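Bd0816 (Bdellovibrio bacteriovorus HD100, PDB 5CER) probably acts as a serine-type D-Ala-D-Ala carboxypeptidase of the peptidase S13 family, removing the terminal D-alanine from cell-wall peptides. Local coordinates at residues N367-S370 / Q371-K375; I334-E338 / G339-F343; D307-G310 / G311-G315; N266-T269 / C270-I274; G322-N325 / K326-T329. The protein carries 2 engineered substitutions. All coordinates share one frame; numbering follows the deposited sequence.

How the contacts relate
Contacts 2 and 5 are the turns at the two ends of strand 327-336: contact 5 joins it to strand 317-324, contact 2 to strand 339-348, and their centres lie about 24 Å apart. Both rely on paired backbone bonds, with a threonine hydroxyl or a lysine ammonium adding a further grip. Contact 1, the end of helix 356-375, packs on contact 2 through Ile334 and Phe343, and on contact 3, a loop of two turns bridged by a water. Contacts 1 and 3 also meet the chain of another protein. Contact 4 is the most buried, a strand-to-helix junction closed by two hydroxyls, whose Ile274 touches the strand of contact 2; the other four are partly buried.

Contact 1 of 5, residues N367-S370 / Q371-K375; sequences NKIS and QLINK
Ile369 lays its branches against Leu372 and Ile373, one turn further along the helix, and the three make up the apolar side of segment 367-375. CD1 of Ile369 lies 4.2 Å from CD1 of Leu372, a loose touch of methyl ends, while CG2 of Ile369 comes to 3.9 Å from CD1 of Ile373, the two side chains slanting across one another. The torsions share out this work: CG2 of Ile369 stands opposite the backbone N and faces Ile373, whereas CG1 (chi1 -74°) swings beside that N and carries CD1 to Leu372.

The backbone supplies four successive alpha-helical bonds, from Gln371 N to Asn367 O through to Asn374 N to Ser370 O, the last at 2.8 Å and with an N-H...O angle of 166°. The amide carbon CG of Asn374 also rests 3.2 Å from Ser370 O, but its ND2 is poorly aimed at that carbonyl and is instead bonded to the backbone of the chain of another protein.

The remaining polar ends reach away from the segment. Ser370 OG returns to Lys366 O, one turn back, and also meets the partner protein's backbone, as does Gln371 NE2. Lys368 NZ forms a salt bridge with Glu22.

Helix 356-375 is thus two-sided here. Ile369, Leu372 and Ile373 press on Ile334, consistent with the helix that packs on the antiparallel sheet in the penicillin-binding fold, while Ser370 OG, Gln371 NE2 and Asn374 ND2 bond the backbone of the other protein's chain and Asn367 packs on an aromatic side chain of it.

Contact 2 of 5, residues I334-E338 / G339-F343; sequences ISTKE and GEFYF
Gly339 O is gripped twice by Thr336, by the backbone N at 3.0 Å and by OG1 at 2.7 Å. The hydroxyl takes a lone pair in the carbonyl plane, whereas the N-H comes from 46° above that plane, and the two donors therefore do not compete for one direction. Thr336 OG1 reaches this place because chi1, at 76°, sets it between its own N and carbonyl carbon. There it also accepts from Glu338 N at 3.1 Å, an ST turn inside the type I turn that runs from Thr336 to Gly339. Gly339 N answers to Thr336 O, which closes a two-residue beta hairpin, and the positive phi of Gly339 suits glycine.

Farther from the turn, Ile334 and Phe341 form a reciprocal pair of backbone bonds, both 2.9 Å. On the same face of the sheet CG1 of Ile334 packs on CB of Phe341 at 3.9 Å, and CG2 of Ile334 meets CE2 of Phe343 at 3.8 Å, with the side chains nearly perpendicular. The Phe341 ring turns an edge to Thr336, CE1 lying 3.6 Å from OG1, and Arg376 makes a cation-pi contact with it.

Because one hydroxyl both donates across the turn and accepts within it, its rotation is probably fixed, and the Thr336 side chain adds two bonds to the backbone pair that closes the hairpin.

Contact 3 of 5, residues D307-G310 / G311-G315; sequences DNFG and GNAAG
Phe309 and Ala313 face each other across a loop made of two successive turns: an inverse gamma turn centred on Phe309 and a type I beta turn from Gly311 to Ala314. The methyl CB of Ala313 points back at the ring and approaches it obliquely, 3.8 Å from both CD1 and CE1 of Phe309. The ring gets there by carrying CG opposite its backbone N (chi1 -161°), which swings it toward the second turn.

The turns join at Gly310 and Gly311, the last residue of one and the first of the other. Gly311 has a positive phi, 90°, a conformation that favours glycine. Within the second turn Ala314 N bonds to Gly311 O at 3.2 Å.

The loop leads from strand 296-297 to strand 317-324 and lies against helix 356-375, where Ala313 touches Ile369 and Ile373 and Lys366 makes a cation-pi contact with Phe309. Gly310 N and the backbone of Asn312 also bond to the chain of another protein.

A water ties the turns together, donating to Gly310 O at 3.0 Å and accepting from Ala313 N at 2.9 Å.

Contact 4 of 5, residues N266-T269 / C270-I274; sequences NEAT and CETMI
Thr269 and Thr272 bring their hydroxyls together at 2.7 Å between the two OG1 atoms, a hydrogen bond in which either may be the donor. Their side chains cross at about a right angle. In Thr269 the hydroxyl occupies the crowded position between N and carbonyl carbon (chi1 71°), which turns it over the start of the helix. In Thr272 it is OG1 that lies beside the residue's own N (chi1 -58°), while CG2 is directed to the far side and reaches Ala268. The methyl of Ala268 rests 4.1 Å from CB of Thr272, giving the polar pair an apolar neighbour.

Thr269 has a second partner in a water 3.2 Å from its OG1. That water donates to Glu271 OE1 at 2.8 Å, and in this way the extended glutamate is linked back to the residue before the helix.

Thr269 stands at the N-cap position of helix 270-286, where the chain passes from the strand region round Ala268 into the helix. Its carbonyl O receives a weak bond from Met273 N, 3.3 Å long, and CB of Thr272 lies 3.3 Å from the same oxygen.

Cys270 opens the helix, and its side chain packs on Ser6 and Cys8 of strand 3-11 and on Ala344 and Leu346 of strand 339-348, against the six-stranded antiparallel sheet. Ile247 of strand 247-248 touches both Ala268 and Thr272.

Contact 5 of 5, residues G322-N325 / K326-T329; sequences GTVN and KAKT
Gly322 faces Thr329 as a hydrogen-bonded antiparallel pair, its N giving to Thr329 O and its O receiving from Thr329 N, both at 2.9 Å. OG1 of Thr329 sits only 3.3 Å from CA of Gly322, where a side chain on Gly322 would clash; this hydroxyl itself bonds to Leu31 O. Gly322 ends a Lys-Thr-Gly sequence, consistent with the signature that serine penicillin-binding proteins carry on the strand lining the active site. The carbonyl of Gly322 also takes a weak bond, 3.3 Å, from Lys328 NZ.

At Thr323 the side chain lies alongside that of Lys328, both pointing the same way from the sheet. Lys328 is bent at chi2 (78°) and again at chi4 (79°), and the double bend folds its ammonium back over the neighbouring strand, 3.0 Å from Thr323 OG1. One NZ thereby clasps a side chain and a backbone carbonyl of the facing strand.

Val324 points to the other face, with Thr329 and Ala327, and its CG2 packs on CB of Ala327 at 3.9 Å. A type I turn leads from Val324 to Ala327.

Asn325 stands at the bend, its carbonyl O bonded to the hydroxyl of Thr349. Lys326 follows it, with NZ in salt bridges to Asp350 and Asp352.

The hairpin connects strands 317-324 and 327-336 of the antiparallel sheet, strand 339-348 flanking the latter. Helix 356-375 covers the face of Thr323 and Lys328 through Arg358, Ala361 and Ile365, while Tyr265 and Ile34 touch Val324 and Thr329 respectively.

Contact 1 of 5, residues N367-S370 / Q371-K375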
loop_
_atom_site.group_PDB
_atom_site.type_symbol
_atom_site.label_atom_id
_atom_site.label_comp_id
_atom_site.label_asym_id
_atom_site.label_seq_id
_atom_site.Cartn_x
_atom_site.Cartn_y
_atom_site.Cartn_z
ATOM N N ASN A 367 -16.664 8.223 1.618
ATOM C CA ASN A 367 -17.964 8.684 2.036
ATOM C C ASN A 367 -18.948 7.540 2.221
ATOM O O ASN A 367 -19.785 7.583 3.122
ATOM C CB ASN A 367 -18.487 9.742 1.062
ATOM C CG ASN A 367 -17.699 11.046 1.120
ATOM O OD1 ASN A 367 -16.893 11.311 2.058
ATOM N ND2 ASN A 367 -17.952 11.884 0.161
ATOM N N LYS A 368 -18.793 6.492 1.426
ATOM C CA LYS A 368 -19.626 5.310 1.570
ATOM C C LYS A 368 -19.357 4.631 2.880
ATOM O O LYS A 368 -20.271 4.322 3.611
ATOM C CB LYS A 368 -19.370 4.348 0.434
ATOM C CG LYS A 368 -20.625 3.706 -0.118
ATOM C CD LYS A 368 -20.326 3.060 -1.467
ATOM C CE LYS A 368 -21.359 3.265 -2.560
ATOM N NZ LYS A 368 -22.351 4.338 -2.412
ATOM N N ILE A 369 -18.082 4.463 3.212
ATOM C CA ILE A 369 -17.675 3.926 4.527
ATOM C C ILE A 369 -18.192 4.760 5.689
ATOM O O ILE A 369 -18.736 4.210 6.647
ATOM C CB ILE A 369 -16.131 3.771 4.628
ATOM C CG1 ILE A 369 -15.683 2.588 3.793
ATOM C CG2 ILE A 369 -15.647 3.596 6.071
ATOM C CD1 ILE A 369 -16.218 1.244 4.252
ATOM N N SER A 370 -18.046 6.078 5.593
ATOM C CA SER A 370 -18.604 6.972 6.608
ATOM C C SER A 370 -20.122 6.793 6.794
ATOM O O SER A 370 -20.610 6.803 7.918
ATOM C CB SER A 370 -18.265 8.421 6.309
ATOM O OG SER A 370 -16.856 8.591 6.258
ATOM N N GLN A 371 -20.840 6.666 5.685
ATOM C CA GLN A 371 -22.270 6.465 5.716
ATOM C C GLN A 371 -22.633 5.168 6.429
ATOM O O GLN A 371 -23.517 5.164 7.327
ATOM C CB GLN A 371 -22.825 6.495 4.301
ATOM C CG GLN A 371 -24.358 6.602 4.230
ATOM C CD GLN A 371 -24.952 7.775 5.053
ATOM O OE1 GLN A 371 -24.476 8.913 4.983
ATOM N NE2 GLN A 371 -26.011 7.487 5.815
ATOM N N LEU A 372 -21.922 4.087 6.095
ATOM C CA LEU A 372 -22.147 2.808 6.765
ATOM C C LEU A 372 -21.888 2.939 8.253
ATOM O O LEU A 372 -22.670 2.440 9.075
ATOM C CB LEU A 372 -21.194 1.752 6.236
ATOM C CG LEU A 372 -21.342 1.207 4.823
ATOM C CD1 LEU A 372 -20.307 0.160 4.483
ATOM C CD2 LEU A 372 -22.744 0.631 4.563
ATOM N N ILE A 373 -20.826 3.650 8.618
ATOM C CA ILE A 373 -20.561 3.923 10.045
ATOM C C ILE A 373 -21.716 4.727 10.713
ATOM O O ILE A 373 -22.175 4.346 11.792
ATOM C CB ILE A 373 -19.177 4.573 10.254
ATOM C CG1 ILE A 373 -18.099 3.521 9.925
ATOM C CG2 ILE A 373 -19.006 5.085 11.669
ATOM C CD1 ILE A 373 -16.694 4.109 9.794
ATOM N N ASN A 374 -22.163 5.801 10.075
ATOM C CA ASN A 374 -23.266 6.587 10.566
ATOM C C ASN A 374 -24.481 5.756 10.911
ATOM O O ASN A 374 -25.049 5.930 11.992
ATOM C CB ASN A 374 -23.671 7.647 9.545
ATOM C CG ASN A 374 -22.625 8.745 9.371
ATOM O OD1 ASN A 374 -21.838 9.036 10.289
ATOM N ND2 ASN A 374 -22.695 9.442 8.244
ATOM N N LYS A 375 -24.869 4.882 9.989
ATOM C CA LYS A 375 -26.028 4.020 10.142
ATOM C C LYS A 375 -25.856 2.929 11.188
ATOM O O LYS A 375 -26.827 2.331 11.615
ATOM C CB LYS A 375 -26.348 3.334 8.812
ATOM C CG LYS A 375 -26.865 4.245 7.731
ATOM C CD LYS A 375 -28.247 4.796 8.093
ATOM C CE LYS A 375 -29.028 5.256 6.877
ATOM N NZ LYS A 375 -30.483 5.315 7.207
#

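Contact 2 of 5, residues I334-E338 / G339-F343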
loop_
_atom_site.group_PDB
_atom_site.type_symbol
_atom_site.label_atom_id
_atom_site.label_comp_id
_atom_site.label_asym_id
_atom_site.label_seq_id
_atom_site.Cartn_x
_atom_site.Cartn_y
_atom_site.Cartn_z
ATOM N N ILE A 334 -15.251 -2.447 9.698
ATOM C CA ILE A 334 -15.444 -1.182 10.396
ATOM C C ILE A 334 -15.880 -1.548 11.790
ATOM O O ILE A 334 -16.631 -2.541 12.000
ATOM C CB ILE A 334 -16.488 -0.294 9.695
ATOM C CG1 ILE A 334 -17.825 -1.013 9.454
ATOM C CG2 ILE A 334 -15.935 0.223 8.347
ATOM C CD1 ILE A 334 -18.920 -0.099 8.857
ATOM N N SER A 335 -15.422 -0.763 12.752
ATOM C CA SER A 335 -15.778 -0.972 14.142
ATOM C C SER A 335 -16.707 0.188 14.529
ATOM O O SER A 335 -16.293 1.314 14.480
ATOM C CB SER A 335 -14.526 -0.974 15.006
ATOM O OG SER A 335 -14.845 -0.781 16.372
ATOM N N THR A 336 -17.914 -0.146 14.967
ATOM C CA THR A 336 -18.974 0.799 15.249
ATOM C C THR A 336 -19.589 0.469 16.584
ATOM O O THR A 336 -19.364 -0.609 17.143
ATOM C CB THR A 336 -20.091 0.684 14.197
ATOM O OG1 THR A 336 -20.895 -0.488 14.434
ATOM C CG2 THR A 336 -19.514 0.607 12.790
ATOM N N LYS A 337 -20.423 1.373 17.085
ATOM C CA LYS A 337 -21.130 1.128 18.344
ATOM C C LYS A 337 -22.097 -0.064 18.302
ATOM O O LYS A 337 -22.543 -0.501 19.345
ATOM C CB LYS A 337 -21.820 2.414 18.841
ATOM C CG LYS A 337 -20.819 3.488 19.228
ATOM C CD LYS A 337 -21.447 4.645 19.988
ATOM C CE LYS A 337 -20.479 5.813 20.217
ATOM N NZ LYS A 337 -20.264 6.615 18.958
ATOM N N GLU A 338 -22.476 -0.544 17.116
ATOM C CA GLU A 338 -23.280 -1.765 16.978
ATOM C C GLU A 338 -22.431 -3.009 16.669
ATOM O O GLU A 338 -22.985 -4.027 16.258
ATOM C CB GLU A 338 -24.320 -1.589 15.895
ATOM C CG GLU A 338 -25.383 -0.569 16.251
ATOM C CD GLU A 338 -26.323 -0.290 15.109
ATOM O OE1 GLU A 338 -26.358 -1.099 14.148
ATOM O OE2 GLU A 338 -27.026 0.738 15.151
ATOM N N GLY A 339 -21.108 -2.915 16.823
ATOM C CA GLY A 339 -20.205 -4.032 16.591
ATOM C C GLY A 339 -19.350 -3.809 15.374
ATOM O O GLY A 339 -19.388 -2.729 14.746
ATOM N N GLU A 340 -18.599 -4.851 15.034
ATOM C CA GLU A 340 -17.753 -4.872 13.845
ATOM C C GLU A 340 -18.475 -5.461 12.645
ATOM O O GLU A 340 -19.335 -6.328 12.790
ATOM C CB GLU A 340 -16.486 -5.621 14.111
ATOM C CG GLU A 340 -15.667 -5.035 15.248
ATOM C CD GLU A 340 -14.337 -5.772 15.428
ATOM O OE1 GLU A 340 -14.364 -6.973 15.767
ATOM O OE2 GLU A 340 -13.251 -5.165 15.213
ATOM N N PHE A 341 -18.207 -4.923 11.464
ATOM C CA PHE A 341 -18.911 -5.342 10.224
ATOM C C PHE A 341 -17.863 -5.524 9.124
ATOM O O PHE A 341 -17.074 -4.603 8.889
ATOM C CB PHE A 341 -19.953 -4.277 9.762
ATOM C CG PHE A 341 -21.155 -4.159 10.675
ATOM C CD1 PHE A 341 -21.061 -3.459 11.869
ATOM C CD2 PHE A 341 -22.372 -4.756 10.342
ATOM C CE1 PHE A 341 -22.157 -3.377 12.719
ATOM C CE2 PHE A 341 -23.471 -4.666 11.165
ATOM C CZ PHE A 341 -23.368 -3.959 12.356
ATOM N N TYR A 342 -17.886 -6.678 8.460
ATOM C CA TYR A 342 -17.118 -6.894 7.256
ATOM C C TYR A 342 -17.772 -6.100 6.101
ATOM O O TYR A 342 -18.976 -5.868 6.125
ATOM C CB TYR A 342 -17.101 -8.346 6.880
ATOM C CG TYR A 342 -16.553 -9.239 7.938
ATOM C CD1 TYR A 342 -15.197 -9.131 8.324
ATOM C CD2 TYR A 342 -17.337 -10.187 8.553
ATOM C CE1 TYR A 342 -14.657 -9.928 9.275
ATOM C CE2 TYR A 342 -16.799 -11.010 9.528
ATOM C CZ TYR A 342 -15.470 -10.864 9.886
ATOM O OH TYR A 342 -14.899 -11.677 10.850
ATOM N N PHE A 343 -16.952 -5.613 5.159
ATOM C CA PHE A 343 -17.442 -4.943 3.989
ATOM C C PHE A 343 -16.504 -5.195 2.832
ATOM O O PHE A 343 -15.296 -5.420 3.013
ATOM C CB PHE A 343 -17.564 -3.438 4.202
ATOM C CG PHE A 343 -16.216 -2.726 4.279
ATOM C CD1 PHE A 343 -15.559 -2.310 3.131
ATOM C CD2 PHE A 343 -15.600 -2.497 5.513
ATOM C CE1 PHE A 343 -14.297 -1.752 3.203
ATOM C CE2 PHE A 343 -14.357 -1.892 5.573
ATOM C CZ PHE A 343 -13.699 -1.527 4.420
#

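Contact 3 of 5, residues D307-G310 / G311-G315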
loop_
_atom_site.group_PDB
_atom_site.type_symbol
_atom_site.label_atom_id
_atom_site.label_comp_id
_atom_site.label_asym_id
_atom_site.label_seq_id
_atom_site.Cartn_x
_atom_site.Cartn_y
_atom_site.Cartn_z
ATOM N N ASP A 307 -3.080 5.538 5.730
ATOM C CA ASP A 307 -2.610 6.569 6.614
ATOM C C ASP A 307 -3.524 7.813 6.647
ATOM O O ASP A 307 -3.720 8.410 7.689
ATOM C CB ASP A 307 -1.172 6.961 6.165
ATOM C CG ASP A 307 -0.508 8.039 7.062
ATOM O OD1 ASP A 307 -0.904 8.202 8.278
ATOM O OD2 ASP A 307 0.422 8.716 6.515
ATOM N N ASN A 308 -4.055 8.214 5.494
ATOM C CA ASN A 308 -4.854 9.449 5.351
ATOM C C ASN A 308 -6.284 9.189 4.900
ATOM O O ASN A 308 -6.891 9.984 4.183
ATOM C CB ASN A 308 -4.132 10.353 4.365
ATOM C CG ASN A 308 -2.756 10.712 4.842
ATOM O OD1 ASN A 308 -2.586 11.122 5.963
ATOM N ND2 ASN A 308 -1.764 10.486 4.015
ATOM N N PHE A 309 -6.820 8.062 5.347
ATOM C CA PHE A 309 -8.211 7.712 5.138
ATOM C C PHE A 309 -8.958 8.424 6.270
ATOM O O PHE A 309 -9.253 7.842 7.299
ATOM C CB PHE A 309 -8.378 6.197 5.245
ATOM C CG PHE A 309 -9.616 5.693 4.634
ATOM C CD1 PHE A 309 -10.842 5.866 5.253
ATOM C CD2 PHE A 309 -9.562 5.006 3.412
ATOM C CE1 PHE A 309 -12.007 5.366 4.662
ATOM C CE2 PHE A 309 -10.713 4.518 2.826
ATOM C CZ PHE A 309 -11.943 4.694 3.454
ATOM N N GLY A 310 -9.237 9.700 6.115
ATOM C CA GLY A 310 -9.905 10.443 7.188
ATOM C C GLY A 310 -11.373 10.104 7.284
ATOM O O GLY A 310 -11.877 9.167 6.637
ATOM N N GLY A 311 -12.082 10.968 7.980
ATOM C CA GLY A 311 -13.500 10.761 8.259
ATOM C C GLY A 311 -13.645 9.993 9.546
ATOM O O GLY A 311 -12.671 9.727 10.239
ATOM N N ASN A 312 -14.870 9.547 9.806
ATOM C CA ASN A 312 -15.165 8.757 10.994
ATOM C C ASN A 312 -14.606 7.307 10.965
ATOM O O ASN A 312 -14.714 6.591 11.950
ATOM C CB ASN A 312 -16.672 8.810 11.322
ATOM C CG ASN A 312 -17.517 8.278 10.206
ATOM O OD1 ASN A 312 -17.044 7.504 9.365
ATOM N ND2 ASN A 312 -18.773 8.714 10.158
ATOM N N ALA A 313 -13.974 6.911 9.876
ATOM C CA ALA A 313 -13.242 5.658 9.821
ATOM C C ALA A 313 -11.903 5.712 10.554
ATOM O O ALA A 313 -11.351 4.664 10.853
ATOM C CB ALA A 313 -12.985 5.254 8.371
ATOM N N ALA A 314 -11.378 6.906 10.847
ATOM C CA ALA A 314 -10.028 7.016 11.445
ATOM C C ALA A 314 -9.926 6.280 12.779
ATOM O O ALA A 314 -10.773 6.464 13.671
ATOM C CB ALA A 314 -9.637 8.451 11.639
ATOM N N GLY A 315 -8.989 5.335 12.868
ATOM C CA GLY A 315 -8.864 4.507 14.059
ATOM C C GLY A 315 -9.964 3.467 14.287
ATOM O O GLY A 315 -9.949 2.771 15.300
HETATM O O HOH W 1 -14.534 7.822 7.224
#

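Contact 4 of 5, residues N266-T269 / C270-I274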
loop_
_atom_site.group_PDB
_atom_site.type_symbol
_atom_site.label_atom_id
_atom_site.label_comp_id
_atom_site.label_asym_id
_atom_site.label_seq_id
_atom_site.Cartn_x
_atom_site.Cartn_y
_atom_site.Cartn_z
ATOM N N ASN A 266 -7.390 -10.137 -11.765
ATOM C CA ASN A 266 -8.038 -11.048 -10.836
ATOM C C ASN A 266 -9.443 -10.541 -10.626
ATOM O O ASN A 266 -9.657 -9.317 -10.425
ATOM C CB ASN A 266 -7.327 -11.087 -9.482
ATOM C CG ASN A 266 -5.958 -11.734 -9.530
ATOM O OD1 ASN A 266 -5.558 -12.397 -10.516
ATOM N ND2 ASN A 266 -5.202 -11.551 -8.455
ATOM N N GLU A 267 -10.398 -11.456 -10.658
ATOM C CA GLU A 267 -11.826 -11.124 -10.452
ATOM C C GLU A 267 -12.454 -12.039 -9.421
ATOM O O GLU A 267 -12.136 -13.237 -9.357
ATOM C CB GLU A 267 -12.608 -11.373 -11.704
ATOM C CG GLU A 267 -12.339 -10.424 -12.842
ATOM C CD GLU A 267 -13.241 -10.706 -14.039
ATOM O OE1 GLU A 267 -13.716 -11.866 -14.233
ATOM O OE2 GLU A 267 -13.470 -9.737 -14.781
ATOM N N ALA A 268 -13.320 -11.481 -8.602
ATOM C CA ALA A 268 -14.173 -12.312 -7.786
ATOM C C ALA A 268 -15.479 -11.575 -7.500
ATOM O O ALA A 268 -15.580 -10.377 -7.737
ATOM C CB ALA A 268 -13.476 -12.720 -6.493
ATOM N N THR A 269 -16.453 -12.301 -6.980
ATOM C CA THR A 269 -17.710 -11.695 -6.542
ATOM C C THR A 269 -17.565 -11.075 -5.172
ATOM O O THR A 269 -16.661 -11.417 -4.401
ATOM C CB THR A 269 -18.813 -12.722 -6.392
ATOM O OG1 THR A 269 -18.542 -13.547 -5.253
ATOM C CG2 THR A 269 -18.929 -13.557 -7.661
ATOM N N CYS A 270 -18.428 -10.124 -4.901
ATOM C CA CYS A 270 -18.355 -9.371 -3.680
ATOM C C CYS A 270 -18.602 -10.295 -2.485
ATOM O O CYS A 270 -18.027 -10.116 -1.422
ATOM C CB CYS A 270 -19.356 -8.205 -3.740
ATOM S SG CYS A 270 -18.972 -6.832 -2.645
ATOM N N GLU A 271 -19.504 -11.252 -2.672
ATOM C CA GLU A 271 -19.752 -12.329 -1.715
ATOM C C GLU A 271 -18.461 -13.053 -1.340
ATOM O O GLU A 271 -18.219 -13.370 -0.181
ATOM C CB GLU A 271 -20.773 -13.332 -2.305
ATOM C CG GLU A 271 -20.886 -14.650 -1.560
ATOM C CD GLU A 271 -22.042 -15.495 -2.002
ATOM O OE1 GLU A 271 -22.368 -15.453 -3.209
ATOM O OE2 GLU A 271 -22.709 -16.150 -1.137
ATOM N N THR A 272 -17.672 -13.364 -2.351
ATOM C CA THR A 272 -16.421 -14.099 -2.150
ATOM C C THR A 272 -15.444 -13.322 -1.223
ATOM O O THR A 272 -14.743 -13.926 -0.406
ATOM C CB THR A 272 -15.726 -14.414 -3.505
ATOM O OG1 THR A 272 -16.593 -15.176 -4.341
ATOM C CG2 THR A 272 -14.443 -15.201 -3.282
ATOM N N MET A 273 -15.431 -12.000 -1.353
ATOM C CA MET A 273 -14.585 -11.133 -0.508
ATOM C C MET A 273 -15.053 -11.113 0.929
ATOM O O MET A 273 -14.224 -11.132 1.823
ATOM C CB MET A 273 -14.536 -9.697 -1.029
ATOM C CG MET A 273 -13.830 -9.563 -2.355
ATOM S SD MET A 273 -12.095 -10.092 -2.363
ATOM C CE MET A 273 -11.441 -9.370 -0.830
ATOM N N ILE A 274 -16.366 -11.136 1.147
ATOM C CA ILE A 274 -16.942 -11.270 2.497
ATOM C C ILE A 274 -16.564 -12.639 3.108
ATOM O O ILE A 274 -16.180 -12.693 4.279
ATOM C CB ILE A 274 -18.470 -11.104 2.513
ATOM C CG1 ILE A 274 -18.863 -9.704 2.041
ATOM C CG2 ILE A 274 -19.029 -11.328 3.910
ATOM C CD1 ILE A 274 -18.219 -8.556 2.808
HETATM O O HOH W 2 -20.727 -15.902 -5.494
#

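Contact 5 of 5, residues G322-N325 / K326-T329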
loop_
_atom_site.group_PDB
_atom_site.type_symbol
_atom_site.label_atom_id
_atom_site.label_comp_id
_atom_site.label_asym_id
_atom_site.label_seq_id
_atom_site.Cartn_x
_atom_site.Cartn_y
_atom_site.Cartn_z
ATOM N N GLY A 322 -7.358 -1.005 -3.085
ATOM C CA GLY A 322 -6.981 -1.488 -4.404
ATOM C C GLY A 322 -7.144 -0.435 -5.466
ATOM O O GLY A 322 -8.122 0.342 -5.457
ATOM N N THR A 323 -6.193 -0.437 -6.406
ATOM C CA THR A 323 -6.154 0.533 -7.482
ATOM C C THR A 323 -5.609 -0.080 -8.770
ATOM O O THR A 323 -4.460 -0.554 -8.786
ATOM C CB THR A 323 -5.212 1.664 -7.111
ATOM O OG1 THR A 323 -5.616 2.240 -5.871
ATOM C CG2 THR A 323 -5.223 2.755 -8.213
ATOM N N VAL A 324 -6.434 -0.153 -9.807
ATOM C CA VAL A 324 -5.966 -0.457 -11.182
ATOM C C VAL A 324 -6.696 0.527 -12.091
ATOM O O VAL A 324 -7.521 1.280 -11.608
ATOM C CB VAL A 324 -6.169 -1.920 -11.649
ATOM C CG1 VAL A 324 -5.335 -2.870 -10.786
ATOM C CG2 VAL A 324 -7.611 -2.313 -11.568
ATOM N N ASN A 325 -6.337 0.537 -13.388
ATOM C CA ASN A 325 -6.908 1.506 -14.309
ATOM C C ASN A 325 -8.442 1.425 -14.387
ATOM O O ASN A 325 -9.089 2.464 -14.485
ATOM C CB ASN A 325 -6.299 1.367 -15.682
ATOM C CG ASN A 325 -4.894 1.928 -15.764
ATOM O OD1 ASN A 325 -4.416 2.610 -14.864
ATOM N ND2 ASN A 325 -4.212 1.621 -16.850
ATOM N N LYS A 326 -8.984 0.201 -14.279
ATOM C CA LYS A 326 -10.420 -0.033 -14.363
ATOM C C LYS A 326 -11.163 -0.168 -13.021
ATOM O O LYS A 326 -12.386 -0.397 -13.017
ATOM C CB LYS A 326 -10.723 -1.260 -15.236
ATOM C CG LYS A 326 -10.249 -1.133 -16.646
ATOM C CD LYS A 326 -10.821 0.096 -17.313
ATOM C CE LYS A 326 -10.530 0.117 -18.783
ATOM N NZ LYS A 326 -10.969 1.391 -19.409
ATOM N N ALA A 327 -10.460 -0.058 -11.896
ATOM C CA ALA A 327 -11.126 -0.258 -10.607
ATOM C C ALA A 327 -10.477 0.452 -9.428
ATOM O O ALA A 327 -9.259 0.634 -9.377
ATOM C CB ALA A 327 -11.263 -1.769 -10.325
ATOM N N LYS A 328 -11.340 0.793 -8.469
ATOM C CA LYS A 328 -10.958 1.291 -7.183
ATOM C C LYS A 328 -11.730 0.502 -6.165
ATOM O O LYS A 328 -12.974 0.481 -6.200
ATOM C CB LYS A 328 -11.292 2.758 -7.076
ATOM C CG LYS A 328 -10.537 3.474 -5.941
ATOM C CD LYS A 328 -9.116 3.760 -6.379
ATOM C CE LYS A 328 -8.325 4.443 -5.303
ATOM N NZ LYS A 328 -7.877 3.428 -4.313
ATOM N N THR A 329 -11.021 -0.148 -5.240
ATOM C CA THR A 329 -11.662 -1.128 -4.367
ATOM C C THR A 329 -11.207 -0.972 -2.900
ATOM O O THR A 329 -10.143 -0.411 -2.614
ATOM C CB THR A 329 -11.368 -2.577 -4.814
ATOM O OG1 THR A 329 -9.989 -2.843 -4.659
ATOM C CG2 THR A 329 -11.770 -2.858 -6.265
#